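Local atomic coordinates of nitrilotriacetate monooxygenase (Burkholderia pseudomallei, PDB entry 3SDO), a protein that probably acts as a flavin-dependent monooxygenase of the NtaA/SnaA/DszA family, using reduced FMN and molecular oxygen to oxidise its substrate. Residues A429-R432 with D433-L437; A260-P264 with D265-V269; R47-N51 with A52-F56; D227-G230 with R231-A235. One frame throughout, in Å; residues are numbered along the deposited sequence.

Contact 1 of 4, residues A429-R432 with D433-L437; sequences ATLR and DHLGL
Arg-432 O accepts from Leu-437 N at 2.8 Å, a short bond that closes the C-terminal end of this small helix. Gly-436, with positive phi, forms the turn of a Schellman motif there. The start of the helix is held by a capping box. Thr-430 is the N-cap, and its OG1 accepts from Asp-433 N at 2.9 Å in a fairly straight bond (163°). The hydroxyl can do this because OG1 sits between its own backbone N and carbonyl carbon (chi1 66°). Asp-433 returns the bond: its OD2 accepts from Thr-430 N at 3.0 Å. The amide meets OD2 from above the carboxylate plane, 42° out of it. The carboxylate stands at the N-terminal end of the helix, where the helix dipole would probably favour its negative charge. One turn after Thr-430, the imidazole of His-434 lies flat beneath a carbonyl. Thr-430 O stands 3.3 Å above the ring plane, over its centre, and also accepts from His-434 N. Leu-431 CD1 rests against Leu-435 CG at 4.0 Å. The outer ends of two side chains are held elsewhere: His-434 NE2 bonds to Lys-92 O, and Arg-432 NH2 to Gln-213 O. Leu-431, Arg-432 and Leu-437 all lie on Val-215, so the helix packs against strand 215-218 of the parallel sheet.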
ATOM      1  N   ALA A 429     -21.112  -2.707   9.389  1.00 34.07           N
ATOM      2  CA  ALA A 429     -20.474  -2.073   8.261  1.00 32.52           C
ATOM      3  C   ALA A 429     -18.961  -2.114   8.412  1.00 29.75           C
ATOM      4  O   ALA A 429     -18.258  -2.323   7.421  1.00 32.11           O
ATOM      5  CB  ALA A 429     -20.979  -0.624   8.122  1.00 34.21           C
ATOM      6  N   THR A 430     -18.452  -2.008   9.645  1.00 25.40           N
ATOM      7  CA  THR A 430     -17.030  -1.712   9.871  1.00 21.46           C
ATOM      8  C   THR A 430     -16.281  -2.890  10.492  1.00 20.39           C
ATOM      9  O   THR A 430     -16.894  -3.821  11.009  1.00 18.78           O
ATOM     10  CB  THR A 430     -16.890  -0.502  10.818  1.00 21.30           C
ATOM     11  OG1 THR A 430     -17.398  -0.850  12.103  1.00 17.17           O
ATOM     12  CG2 THR A 430     -17.658   0.771  10.291  1.00 19.66           C
ATOM     13  N   LEU A 431     -14.952  -2.815  10.482  1.00 18.80           N
ATOM     14  CA  LEU A 431     -14.138  -3.771  11.206  1.00 18.32           C
ATOM     15  C   LEU A 431     -14.429  -3.750  12.721  1.00 17.59           C
ATOM     16  O   LEU A 431     -14.639  -4.796  13.316  1.00 17.17           O
ATOM     17  CB  LEU A 431     -12.644  -3.561  10.947  1.00 17.82           C
ATOM     18  CG  LEU A 431     -11.730  -4.625  11.594  1.00 18.48           C
ATOM     19  CD1 LEU A 431     -12.272  -6.051  11.338  1.00 16.47           C
ATOM     20  CD2 LEU A 431     -10.256  -4.465  11.063  1.00 17.47           C
ATOM     21  N   ARG A 432     -14.482  -2.569  13.328  1.00 18.06           N
ATOM     22  CA  ARG A 432     -14.937  -2.450  14.734  1.00 18.78           C
ATOM     23  C   ARG A 432     -16.284  -3.180  14.967  1.00 19.47           C
ATOM     24  O   ARG A 432     -16.405  -3.987  15.895  1.00 19.81           O
ATOM     25  CB  ARG A 432     -14.996  -0.987  15.175  1.00 18.50           C
ATOM     26  CG  ARG A 432     -13.590  -0.372  15.313  1.00 18.64           C
ATOM     27  CD  ARG A 432     -13.596   1.056  15.883  1.00 19.43           C
ATOM     28  NE  ARG A 432     -12.261   1.599  15.718  1.00 18.53           N
ATOM     29  CZ  ARG A 432     -11.253   1.389  16.552  1.00 20.13           C
ATOM     30  NH1 ARG A 432     -11.437   0.720  17.672  1.00 20.19           N
ATOM     31  NH2 ARG A 432     -10.049   1.856  16.259  1.00 20.87           N
ATOM     32  N   ASP A 433     -17.272  -2.923  14.115  1.00 20.37           N
ATOM     33  CA  ASP A 433     -18.572  -3.609  14.207  1.00 21.08           C
ATOM     34  C   ASP A 433     -18.448  -5.141  14.224  1.00 20.30           C
ATOM     35  O   ASP A 433     -19.098  -5.825  15.043  1.00 19.04           O
ATOM     36  CB  ASP A 433     -19.467  -3.271  13.019  1.00 22.05           C
ATOM     37  CG  ASP A 433     -19.978  -1.847  13.010  1.00 25.79           C
ATOM     38  OD1 ASP A 433     -20.007  -1.152  14.065  1.00 29.39           O
ATOM     39  OD2 ASP A 433     -20.392  -1.430  11.894  1.00 28.42           O
ATOM     40  N   HIS A 434     -17.647  -5.685  13.309  1.00 19.93           N
ATOM     41  CA  HIS A 434     -17.455  -7.136  13.224  1.00 20.63           C
ATOM     42  C   HIS A 434     -16.880  -7.673  14.522  1.00 20.01           C
ATOM     43  O   HIS A 434     -17.265  -8.750  14.979  1.00 19.03           O
ATOM     44  CB  HIS A 434     -16.462  -7.546  12.124  1.00 21.18           C
ATOM     45  CG  HIS A 434     -16.867  -7.155  10.747  1.00 27.10           C
ATOM     46  ND1 HIS A 434     -18.177  -6.883  10.397  1.00 31.99           N
ATOM     47  CD2 HIS A 434     -16.127  -6.995   9.617  1.00 30.31           C
ATOM     48  CE1 HIS A 434     -18.217  -6.540   9.119  1.00 33.63           C
ATOM     49  NE2 HIS A 434     -16.992  -6.623   8.621  1.00 31.82           N
ATOM     50  N   LEU A 435     -15.901  -6.952  15.068  1.00 19.47           N
ATOM     51  CA  LEU A 435     -15.177  -7.407  16.250  1.00 19.24           C
ATOM     52  C   LEU A 435     -15.889  -7.041  17.546  1.00 19.23           C
ATOM     53  O   LEU A 435     -15.426  -7.417  18.616  1.00 19.52           O
ATOM     54  CB  LEU A 435     -13.735  -6.858  16.267  1.00 19.04           C
ATOM     55  CG  LEU A 435     -12.842  -7.238  15.070  1.00 19.03           C
ATOM     56  CD1 LEU A 435     -11.433  -6.639  15.209  1.00 17.46           C
ATOM     57  CD2 LEU A 435     -12.795  -8.778  14.871  1.00 18.08           C
ATOM     58  N   GLY A 436     -16.996  -6.316  17.453  1.00 19.17           N
ATOM     59  CA  GLY A 436     -17.756  -5.923  18.614  1.00 19.92           C
ATOM     60  C   GLY A 436     -17.054  -4.830  19.391  1.00 20.45           C
ATOM     61  O   GLY A 436     -17.262  -4.696  20.599  1.00 19.68           O
ATOM     62  N   LEU A 437     -16.194  -4.070  18.706  1.00 20.61           N
ATOM     63  CA  LEU A 437     -15.535  -2.915  19.320  1.00 21.11           C
ATOM     64  C   LEU A 437     -16.395  -1.657  19.118  1.00 21.26           C
ATOM     65  O   LEU A 437     -17.028  -1.502  18.080  1.00 21.50           O
ATOM     66  CB  LEU A 437     -14.158  -2.690  18.704  1.00 20.25           C
ATOM     67  CG  LEU A 437     -13.129  -3.799  18.900  1.00 21.09           C
ATOM     68  CD1 LEU A 437     -11.938  -3.577  17.976  1.00 20.88           C
ATOM     69  CD2 LEU A 437     -12.672  -3.895  20.357  1.00 19.97           C
TER

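Contact 2 of 4, residues A260-P264 with D265-V269; sequences AGRNP and DHVKV
Pro-264 and Asp-265 make a short 3-10 turn held by two backbone bonds: His-266 N to Asn-263 O, and Val-267 N to Pro-264 O, each 3.1 Å. Both join residues three apart. The chain comes to this turn from helix 243-259, which ends in a Schellman motif at Gly-261, runs extended through Arg-262 and Asn-263, and goes on into strand 268-277. Asn-263 forms an Asx turn: its OD1 accepts from Asp-265 N at 3.0 Å. Asp-265 N lies above the plane of that carbonyl, 44° out of it. With CG anti to the backbone N, the Asn-263 amide extends alongside the Asp-265 side chain, and both point the same way. The amide and carboxylate planes are 46° apart. A water joins them, accepting from Asn-263 ND2 at 2.7 Å and donating to Asp-265 OD2 at 2.8 Å. The His-266 ring lies near the same amide, its NE2 3.5 Å from Asn-263 ND2, and the two planes are 54° apart. Across the turn, Val-267 CG2 sits over one face of the Arg-262 guanidinium, 3.7 Å from NH1. The arginine reaches this place by a bend at chi3. Its NH1 bonds to Ala-233 O and Gly-230 O. The chemistry is therefore divided. Asn-263 and the water tie the outer side of the turn through amide and carboxylate, while the arginine covers buried Val-267 with its flat face and spends NH1 on carbonyls at the end of helix 223-232.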
ATOM      1  N   ALA A 260      -3.522  -0.357  32.509  1.00 28.55           N
ATOM      2  CA  ALA A 260      -3.474   0.904  31.757  1.00 28.75           C
ATOM      3  C   ALA A 260      -4.777   1.711  31.839  1.00 29.20           C
ATOM      4  O   ALA A 260      -4.884   2.758  31.190  1.00 29.28           O
ATOM      5  CB  ALA A 260      -3.110   0.654  30.267  1.00 27.92           C
ATOM      6  N   GLY A 261      -5.759   1.234  32.611  1.00 29.65           N
ATOM      7  CA  GLY A 261      -7.045   1.918  32.745  1.00 30.04           C
ATOM      8  C   GLY A 261      -7.973   1.682  31.561  1.00 30.08           C
ATOM      9  O   GLY A 261      -8.945   2.415  31.374  1.00 30.32           O
ATOM     10  N   ARG A 262      -7.699   0.646  30.774  1.00 29.11           N
ATOM     11  CA  ARG A 262      -8.553   0.319  29.640  1.00 29.03           C
ATOM     12  C   ARG A 262      -9.494  -0.824  29.996  1.00 28.82           C
ATOM     13  O   ARG A 262      -9.282  -1.547  30.955  1.00 30.34           O
ATOM     14  CB  ARG A 262      -7.709  -0.029  28.415  1.00 28.24           C
ATOM     15  CG  ARG A 262      -6.805   1.097  27.921  1.00 28.74           C
ATOM     16  CD  ARG A 262      -5.901   0.621  26.809  1.00 29.97           C
ATOM     17  NE  ARG A 262      -6.637   0.416  25.563  1.00 29.85           N
ATOM     18  CZ  ARG A 262      -6.396  -0.538  24.660  1.00 28.69           C
ATOM     19  NH1 ARG A 262      -5.437  -1.450  24.814  1.00 25.09           N
ATOM     20  NH2 ARG A 262      -7.138  -0.569  23.572  1.00 27.75           N
ATOM     21  N   ASN A 263     -10.539  -0.987  29.204  1.00 28.26           N
ATOM     22  CA  ASN A 263     -11.496  -2.068  29.413  1.00 27.36           C
ATOM     23  C   ASN A 263     -10.985  -3.293  28.645  1.00 25.76           C
ATOM     24  O   ASN A 263     -10.913  -3.248  27.414  1.00 23.58           O
ATOM     25  CB  ASN A 263     -12.874  -1.627  28.905  1.00 27.43           C
ATOM     26  CG  ASN A 263     -13.929  -2.686  29.097  1.00 28.32           C
ATOM     27  OD1 ASN A 263     -13.618  -3.829  29.431  1.00 29.26           O
ATOM     28  ND2 ASN A 263     -15.203  -2.313  28.886  1.00 28.40           N
ATOM     29  N   PRO A 264     -10.588  -4.371  29.368  1.00 25.26           N
ATOM     30  CA  PRO A 264      -9.976  -5.533  28.706  1.00 24.42           C
ATOM     31  C   PRO A 264     -10.933  -6.293  27.795  1.00 23.70           C
ATOM     32  O   PRO A 264     -10.489  -7.055  26.931  1.00 22.10           O
ATOM     33  CB  PRO A 264      -9.542  -6.421  29.866  1.00 25.18           C
ATOM     34  CG  PRO A 264     -10.324  -5.987  31.036  1.00 26.59           C
ATOM     35  CD  PRO A 264     -10.657  -4.547  30.836  1.00 26.22           C
ATOM     36  N   ASP A 265     -12.236  -6.084  27.994  1.00 24.15           N
ATOM     37  CA  ASP A 265     -13.288  -6.638  27.139  1.00 24.85           C
ATOM     38  C   ASP A 265     -13.084  -6.196  25.675  1.00 23.60           C
ATOM     39  O   ASP A 265     -13.484  -6.889  24.753  1.00 22.92           O
ATOM     40  CB  ASP A 265     -14.643  -6.133  27.701  1.00 26.75           C
ATOM     41  CG  ASP A 265     -15.881  -6.775  27.064  1.00 29.44           C
ATOM     42  OD1 ASP A 265     -15.787  -7.852  26.450  1.00 31.11           O
ATOM     43  OD2 ASP A 265     -16.987  -6.172  27.233  1.00 34.49           O
ATOM     44  N   HIS A 266     -12.454  -5.042  25.466  1.00 22.76           N
ATOM     45  CA  HIS A 266     -12.262  -4.502  24.116  1.00 22.35           C
ATOM     46  C   HIS A 266     -10.825  -4.659  23.629  1.00 22.07           C
ATOM     47  O   HIS A 266     -10.409  -3.991  22.685  1.00 21.78           O
ATOM     48  CB  HIS A 266     -12.668  -3.039  24.062  1.00 22.36           C
ATOM     49  CG  HIS A 266     -14.065  -2.800  24.525  1.00 22.39           C
ATOM     50  ND1 HIS A 266     -15.115  -3.598  24.129  1.00 21.13           N
ATOM     51  CD2 HIS A 266     -14.588  -1.860  25.348  1.00 22.22           C
ATOM     52  CE1 HIS A 266     -16.223  -3.172  24.707  1.00 25.27           C
ATOM     53  NE2 HIS A 266     -15.932  -2.124  25.458  1.00 24.22           N
ATOM     54  N   VAL A 267     -10.068  -5.536  24.273  1.00 21.79           N
ATOM     55  CA  VAL A 267      -8.754  -5.914  23.753  1.00 21.50           C
ATOM     56  C   VAL A 267      -8.845  -7.366  23.407  1.00 21.38           C
ATOM     57  O   VAL A 267      -8.787  -8.226  24.293  1.00 21.12           O
ATOM     58  CB  VAL A 267      -7.642  -5.711  24.767  1.00 22.73           C
ATOM     59  CG1 VAL A 267      -6.263  -6.087  24.117  1.00 21.42           C
ATOM     60  CG2 VAL A 267      -7.693  -4.272  25.334  1.00 22.69           C
ATOM     61  N   LYS A 268      -9.011  -7.640  22.118  1.00 20.88           N
ATOM     62  CA  LYS A 268      -9.265  -8.991  21.651  1.00 21.60           C
ATOM     63  C   LYS A 268      -7.960  -9.793  21.534  1.00 21.88           C
ATOM     64  O   LYS A 268      -6.952  -9.293  21.012  1.00 24.06           O
ATOM     65  CB  LYS A 268      -9.960  -8.948  20.284  1.00 20.72           C
ATOM     66  CG  LYS A 268     -11.215  -8.074  20.220  1.00 22.65           C
ATOM     67  CD  LYS A 268     -12.329  -8.567  21.144  1.00 25.10           C
ATOM     68  CE  LYS A 268     -13.594  -7.803  20.840  1.00 28.10           C
ATOM     69  NZ  LYS A 268     -14.758  -8.159  21.664  1.00 28.34           N
ATOM     70  N   VAL A 269      -7.975 -11.038  21.977  1.00 21.41           N
ATOM     71  CA  VAL A 269      -6.793 -11.902  21.870  1.00 20.91           C
ATOM     72  C   VAL A 269      -7.067 -13.037  20.888  1.00 21.17           C
ATOM     73  O   VAL A 269      -7.992 -13.831  21.093  1.00 21.67           O
ATOM     74  CB  VAL A 269      -6.377 -12.449  23.232  1.00 21.05           C
ATOM     75  CG1 VAL A 269      -5.255 -13.466  23.094  1.00 19.81           C
ATOM     76  CG2 VAL A 269      -5.962 -11.301  24.187  1.00 20.40           C
TER
HETATM   77  O   HOH W   1     -17.359  -3.967  28.862  1.00 21.71           O

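Contact 3 of 4, residues R47-N51 with A52-F56; sequences RRAEN and AGIAF
Helix 39-51 ends in a Schellman motif, with Gly-53 at positive phi (87°) and its N bonded to Glu-50 O at 3.1 Å, and the chain then turns toward strand 56-59. This is the alpha-to-beta step of a TIM-barrel fold. Ala-49 O is the central acceptor. It takes Ile-54 N at 3.1 Å and Ala-52 N also at 3.1 Å, from opposite faces of its carbonyl plane. The bond from Ala-52 is more bent, 135° at the hydrogen. At the backbone angles of Gly-53 a CB would be jammed against the preceding carbonyl, which accounts for the glycine. The apolar part of the contact joins Ala-49 and Ile-54 across the turn. The CG1 branch of Ile-54 is anti to the carbonyl carbon (chi1 -68°), which carries CD1 back toward the last helical turn. Ala-49 and Ile-54 both also lie on Val-14 of strand 11-15. Ile-54 also touches Leu-405 of helix 401-418, and Ala-52 packs on Val-409 and Leu-413 of the same helix. The charged ends are bound outside the turn: Arg-48 forms salt bridges with Asp-406 and Asp-410 of that helix, and Glu-50 OE2 accepts from the backbone N atoms of Ser-91, Lys-92 and Ile-93. The side-chain contact itself is a plain methyl-to-methyl one, with Ile-54 CD1 3.9 Å from Ala-49 CB.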
ATOM      1  N   ARG A  47     -12.297 -13.230  -0.912  1.00 18.41           N
ATOM      2  CA  ARG A  47     -13.744 -13.423  -1.140  1.00 18.56           C
ATOM      3  C   ARG A  47     -14.271 -14.703  -0.514  1.00 18.66           C
ATOM      4  O   ARG A  47     -15.342 -14.719   0.063  1.00 18.50           O
ATOM      5  CB  ARG A  47     -14.073 -13.389  -2.632  1.00 18.33           C
ATOM      6  CG  ARG A  47     -14.001 -11.974  -3.187  1.00 18.85           C
ATOM      7  CD  ARG A  47     -14.218 -11.967  -4.667  1.00 20.10           C
ATOM      8  NE  ARG A  47     -14.419 -10.620  -5.199  1.00 19.95           N
ATOM      9  CZ  ARG A  47     -14.420 -10.340  -6.494  1.00 25.09           C
ATOM     10  NH1 ARG A  47     -14.188 -11.309  -7.396  1.00 26.22           N
ATOM     11  NH2 ARG A  47     -14.672  -9.105  -6.902  1.00 25.68           N
ATOM     12  N   ARG A  48     -13.478 -15.758  -0.600  1.00 19.04           N
ATOM     13  CA  ARG A  48     -13.793 -17.036   0.036  1.00 18.80           C
ATOM     14  C   ARG A  48     -13.975 -16.843   1.536  1.00 18.18           C
ATOM     15  O   ARG A  48     -14.955 -17.317   2.121  1.00 18.73           O
ATOM     16  CB  ARG A  48     -12.660 -18.029  -0.232  1.00 18.89           C
ATOM     17  CG  ARG A  48     -12.998 -19.481   0.010  1.00 19.66           C
ATOM     18  CD  ARG A  48     -13.897 -20.014  -1.078  1.00 23.47           C
ATOM     19  NE  ARG A  48     -13.872 -21.468  -1.153  1.00 26.27           N
ATOM     20  CZ  ARG A  48     -14.692 -22.290  -0.503  1.00 26.14           C
ATOM     21  NH1 ARG A  48     -15.648 -21.834   0.293  1.00 27.33           N
ATOM     22  NH2 ARG A  48     -14.569 -23.584  -0.688  1.00 27.06           N
ATOM     23  N   ALA A  49     -13.032 -16.146   2.163  1.00 17.35           N
ATOM     24  CA  ALA A  49     -13.124 -15.861   3.590  1.00 16.86           C
ATOM     25  C   ALA A  49     -14.328 -14.961   3.921  1.00 16.04           C
ATOM     26  O   ALA A  49     -15.081 -15.242   4.854  1.00 14.79           O
ATOM     27  CB  ALA A  49     -11.810 -15.231   4.103  1.00 15.47           C
ATOM     28  N   GLU A  50     -14.507 -13.904   3.137  1.00 16.11           N
ATOM     29  CA  GLU A  50     -15.582 -12.950   3.358  1.00 16.85           C
ATOM     30  C   GLU A  50     -16.946 -13.639   3.261  1.00 17.92           C
ATOM     31  O   GLU A  50     -17.846 -13.391   4.067  1.00 16.39           O
ATOM     32  CB  GLU A  50     -15.506 -11.803   2.340  1.00 17.29           C
ATOM     33  CG  GLU A  50     -16.626 -10.782   2.470  1.00 18.71           C
ATOM     34  CD  GLU A  50     -16.455  -9.605   1.518  1.00 22.35           C
ATOM     35  OE1 GLU A  50     -16.588  -9.806   0.286  1.00 21.20           O
ATOM     36  OE2 GLU A  50     -16.165  -8.484   2.000  1.00 19.04           O
ATOM     37  N   ASN A  51     -17.109 -14.490   2.260  1.00 17.78           N
ATOM     38  CA  ASN A  51     -18.397 -15.144   2.074  1.00 19.45           C
ATOM     39  C   ASN A  51     -18.748 -16.119   3.225  1.00 19.56           C
ATOM     40  O   ASN A  51     -19.916 -16.434   3.431  1.00 20.58           O
ATOM     41  CB  ASN A  51     -18.404 -15.886   0.743  1.00 20.33           C
ATOM     42  CG  ASN A  51     -18.473 -14.954  -0.448  1.00 23.57           C
ATOM     43  OD1 ASN A  51     -18.761 -13.757  -0.312  1.00 24.86           O
ATOM     44  ND2 ASN A  51     -18.263 -15.518  -1.639  1.00 24.86           N
ATOM     45  N   ALA A  52     -17.732 -16.573   3.964  1.00 19.29           N
ATOM     46  CA  ALA A  52     -17.897 -17.486   5.106  1.00 18.96           C
ATOM     47  C   ALA A  52     -18.121 -16.744   6.435  1.00 18.92           C
ATOM     48  O   ALA A  52     -18.353 -17.362   7.486  1.00 19.29           O
ATOM     49  CB  ALA A  52     -16.645 -18.384   5.205  1.00 18.97           C
ATOM     50  N   GLY A  53     -18.024 -15.423   6.404  1.00 18.67           N
ATOM     51  CA  GLY A  53     -18.171 -14.626   7.615  1.00 19.00           C
ATOM     52  C   GLY A  53     -16.911 -14.420   8.440  1.00 18.41           C
ATOM     53  O   GLY A  53     -16.984 -13.993   9.594  1.00 18.70           O
ATOM     54  N   ILE A  54     -15.752 -14.683   7.853  1.00 17.68           N
ATOM     55  CA  ILE A  54     -14.488 -14.362   8.500  1.00 17.31           C
ATOM     56  C   ILE A  54     -14.359 -12.831   8.591  1.00 16.71           C
ATOM     57  O   ILE A  54     -14.640 -12.109   7.652  1.00 15.67           O
ATOM     58  CB  ILE A  54     -13.293 -15.060   7.780  1.00 16.64           C
ATOM     59  CG1 ILE A  54     -13.387 -16.561   8.003  1.00 17.89           C
ATOM     60  CG2 ILE A  54     -11.946 -14.563   8.296  1.00 16.87           C
ATOM     61  CD1 ILE A  54     -12.327 -17.404   7.272  1.00 17.04           C
ATOM     62  N   ALA A  55     -13.964 -12.346   9.753  1.00 17.25           N
ATOM     63  CA  ALA A  55     -14.054 -10.894  10.064  1.00 16.81           C
ATOM     64  C   ALA A  55     -13.010 -10.033   9.348  1.00 16.61           C
ATOM     65  O   ALA A  55     -13.274  -8.873   9.023  1.00 16.46           O
ATOM     66  CB  ALA A  55     -13.905 -10.685  11.557  1.00 17.34           C
ATOM     67  N   PHE A  56     -11.797 -10.551   9.175  1.00 16.30           N
ATOM     68  CA  PHE A  56     -10.740  -9.745   8.534  1.00 16.31           C
ATOM     69  C   PHE A  56      -9.728 -10.617   7.796  1.00 16.48           C
ATOM     70  O   PHE A  56      -9.548 -11.787   8.134  1.00 16.60           O
ATOM     71  CB  PHE A  56     -10.039  -8.791   9.541  1.00 15.52           C
ATOM     72  CG  PHE A  56      -9.351  -9.475  10.655  1.00 16.34           C
ATOM     73  CD1 PHE A  56     -10.059  -9.878  11.766  1.00 14.97           C
ATOM     74  CD2 PHE A  56      -7.980  -9.760  10.598  1.00 14.85           C
ATOM     75  CE1 PHE A  56      -9.418 -10.540  12.813  1.00 17.31           C
ATOM     76  CE2 PHE A  56      -7.352 -10.418  11.626  1.00 17.56           C
ATOM     77  CZ  PHE A  56      -8.066 -10.822  12.732  1.00 17.39           C
TER

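Contact 4 of 4, residues D227-G230 with R231-A235; sequences DLAG and RSADA
Arg-231 lies back over the preceding turn of its helix, between Asp-227 and Leu-228. Its chain bends at chi3 (45°), which brings the guanidinium over Leu-228. The CD1 methyl of Leu-228 lies under one guanidinium face, 4.1 Å from NH1, and the two side chains cross at about a right angle. Asp-227 comes instead at the guanidinium edge. Its OD2 is 3.8 Å from Arg-231 NH1, a long salt bridge, and the carboxylate plane is turned 43° from the guanidinium. The carboxylate also touches the aliphatic part, with OD2 3.5 Å from Arg-231 CD. Ser-232 turns its hydroxyl back on the helix: OG donates to Leu-228 O at 2.9 Å, from above the carbonyl plane, and also bonds to Gln-218 NE2. Leu-228 CD1 is 3.5 Å from the same OG. At the end of the helix, Ala-233 N bonds to Ala-229 O at 2.8 Å, and the two methyls meet. Leu-228 also packs on Ala-154 and Ala-155 of helix 150-165, near Tyr-151, a predicted FMN-binding residue. Helix 223-232 thus packs beside helix 150-165 and on strand 215-218. It is the helix of the beta-alpha-beta unit 215-218, 223-232, 235-238, and its last turn leads through Ala-233 and Asp-234 into strand 235-238.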
ATOM      1  N   ASP A 227       3.086  -5.274  27.488  1.00 25.51           N
ATOM      2  CA  ASP A 227       2.709  -4.016  28.078  1.00 26.48           C
ATOM      3  C   ASP A 227       2.266  -2.984  27.027  1.00 26.08           C
ATOM      4  O   ASP A 227       1.281  -2.262  27.215  1.00 24.87           O
ATOM      5  CB  ASP A 227       3.870  -3.457  28.888  1.00 28.08           C
ATOM      6  CG  ASP A 227       3.421  -2.409  29.868  1.00 31.87           C
ATOM      7  OD1 ASP A 227       2.512  -2.713  30.682  1.00 35.02           O
ATOM      8  OD2 ASP A 227       3.962  -1.289  29.808  1.00 37.72           O
ATOM      9  N   LEU A 228       3.001  -2.891  25.928  1.00 25.34           N
ATOM     10  CA  LEU A 228       2.574  -2.006  24.856  1.00 25.14           C
ATOM     11  C   LEU A 228       1.199  -2.438  24.360  1.00 23.89           C
ATOM     12  O   LEU A 228       0.345  -1.593  24.144  1.00 23.29           O
ATOM     13  CB  LEU A 228       3.586  -1.989  23.704  1.00 25.22           C
ATOM     14  CG  LEU A 228       3.271  -1.048  22.543  1.00 26.13           C
ATOM     15  CD1 LEU A 228       3.095   0.371  22.993  1.00 24.53           C
ATOM     16  CD2 LEU A 228       4.373  -1.170  21.469  1.00 28.34           C
ATOM     17  N   ALA A 229       0.978  -3.741  24.200  1.00 24.02           N
ATOM     18  CA  ALA A 229      -0.328  -4.238  23.708  1.00 23.92           C
ATOM     19  C   ALA A 229      -1.466  -3.830  24.641  1.00 24.42           C
ATOM     20  O   ALA A 229      -2.515  -3.358  24.196  1.00 23.61           O
ATOM     21  CB  ALA A 229      -0.305  -5.763  23.519  1.00 23.99           C
ATOM     22  N   GLY A 230      -1.253  -4.024  25.941  1.00 25.34           N
ATOM     23  CA  GLY A 230      -2.225  -3.625  26.971  1.00 26.18           C
ATOM     24  C   GLY A 230      -2.546  -2.137  26.975  1.00 26.30           C
ATOM     25  O   GLY A 230      -3.706  -1.751  27.172  1.00 26.13           O
ATOM     26  N   ARG A 231      -1.534  -1.305  26.724  1.00 26.50           N
ATOM     27  CA  ARG A 231      -1.716   0.143  26.703  1.00 27.22           C
ATOM     28  C   ARG A 231      -2.311   0.672  25.407  1.00 26.11           C
ATOM     29  O   ARG A 231      -2.870   1.771  25.408  1.00 25.05           O
ATOM     30  CB  ARG A 231      -0.385   0.850  26.908  1.00 28.66           C
ATOM     31  CG  ARG A 231       0.117   0.773  28.349  1.00 33.29           C
ATOM     32  CD  ARG A 231       1.613   0.975  28.426  1.00 38.16           C
ATOM     33  NE  ARG A 231       2.056   2.098  27.606  1.00 41.04           N
ATOM     34  CZ  ARG A 231       3.190   2.126  26.894  1.00 44.52           C
ATOM     35  NH1 ARG A 231       4.034   1.087  26.869  1.00 45.41           N
ATOM     36  NH2 ARG A 231       3.490   3.211  26.193  1.00 45.96           N
ATOM     37  N   SER A 232      -2.168  -0.073  24.301  1.00 23.82           N
ATOM     38  CA  SER A 232      -2.477   0.523  22.975  1.00 23.22           C
ATOM     39  C   SER A 232      -3.096  -0.384  21.900  1.00 22.01           C
ATOM     40  O   SER A 232      -3.530   0.123  20.874  1.00 22.16           O
ATOM     41  CB  SER A 232      -1.223   1.208  22.396  1.00 22.96           C
ATOM     42  OG  SER A 232      -0.234   0.243  22.000  1.00 22.67           O
ATOM     43  N   ALA A 233      -3.180  -1.692  22.111  1.00 20.74           N
ATOM     44  CA  ALA A 233      -3.765  -2.561  21.070  1.00 20.30           C
ATOM     45  C   ALA A 233      -5.276  -2.741  21.232  1.00 19.56           C
ATOM     46  O   ALA A 233      -5.779  -2.789  22.356  1.00 20.16           O
ATOM     47  CB  ALA A 233      -3.078  -3.904  21.076  1.00 19.69           C
ATOM     48  N   ASP A 234      -5.979  -2.868  20.108  1.00 19.10           N
ATOM     49  CA  ASP A 234      -7.387  -3.304  20.073  1.00 19.77           C
ATOM     50  C   ASP A 234      -7.482  -4.814  19.944  1.00 19.65           C
ATOM     51  O   ASP A 234      -8.470  -5.419  20.367  1.00 20.63           O
ATOM     52  CB  ASP A 234      -8.112  -2.674  18.889  1.00 19.77           C
ATOM     53  CG  ASP A 234      -8.121  -1.170  18.960  1.00 21.91           C
ATOM     54  OD1 ASP A 234      -8.573  -0.646  19.994  1.00 25.70           O
ATOM     55  OD2 ASP A 234      -7.694  -0.509  17.995  1.00 21.93           O
ATOM     56  N   ALA A 235      -6.466  -5.416  19.327  1.00 18.86           N
ATOM     57  CA  ALA A 235      -6.443  -6.848  19.072  1.00 18.37           C
ATOM     58  C   ALA A 235      -4.988  -7.298  19.078  1.00 19.09           C
ATOM     59  O   ALA A 235      -4.117  -6.585  18.598  1.00 18.45           O
ATOM     60  CB  ALA A 235      -7.089  -7.173  17.730  1.00 17.67           C
TER

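In the fold
Along the chain the order is contact 3, contact 4, contact 2, contact 1. Contacts 3, 4 and 2 each lie where a helix gives way to a strand of the parallel sheet: 56-59, 235-238 and 268-277. Contact 1, helix 431-435 and the residues after it, touches all three. It meets Ala-55 and Phe-56 of contact 3, Asp-234 of contact 4, and His-266 and Lys-268 of contact 2. Contacts 2 and 4 are closest, with centres 8 Å apart, and their strands are neighbours. Contacts 3 and 4 are farthest apart, at 26 Å between centres. Contact 1 therefore packs at the end of the barrel where these three strands begin.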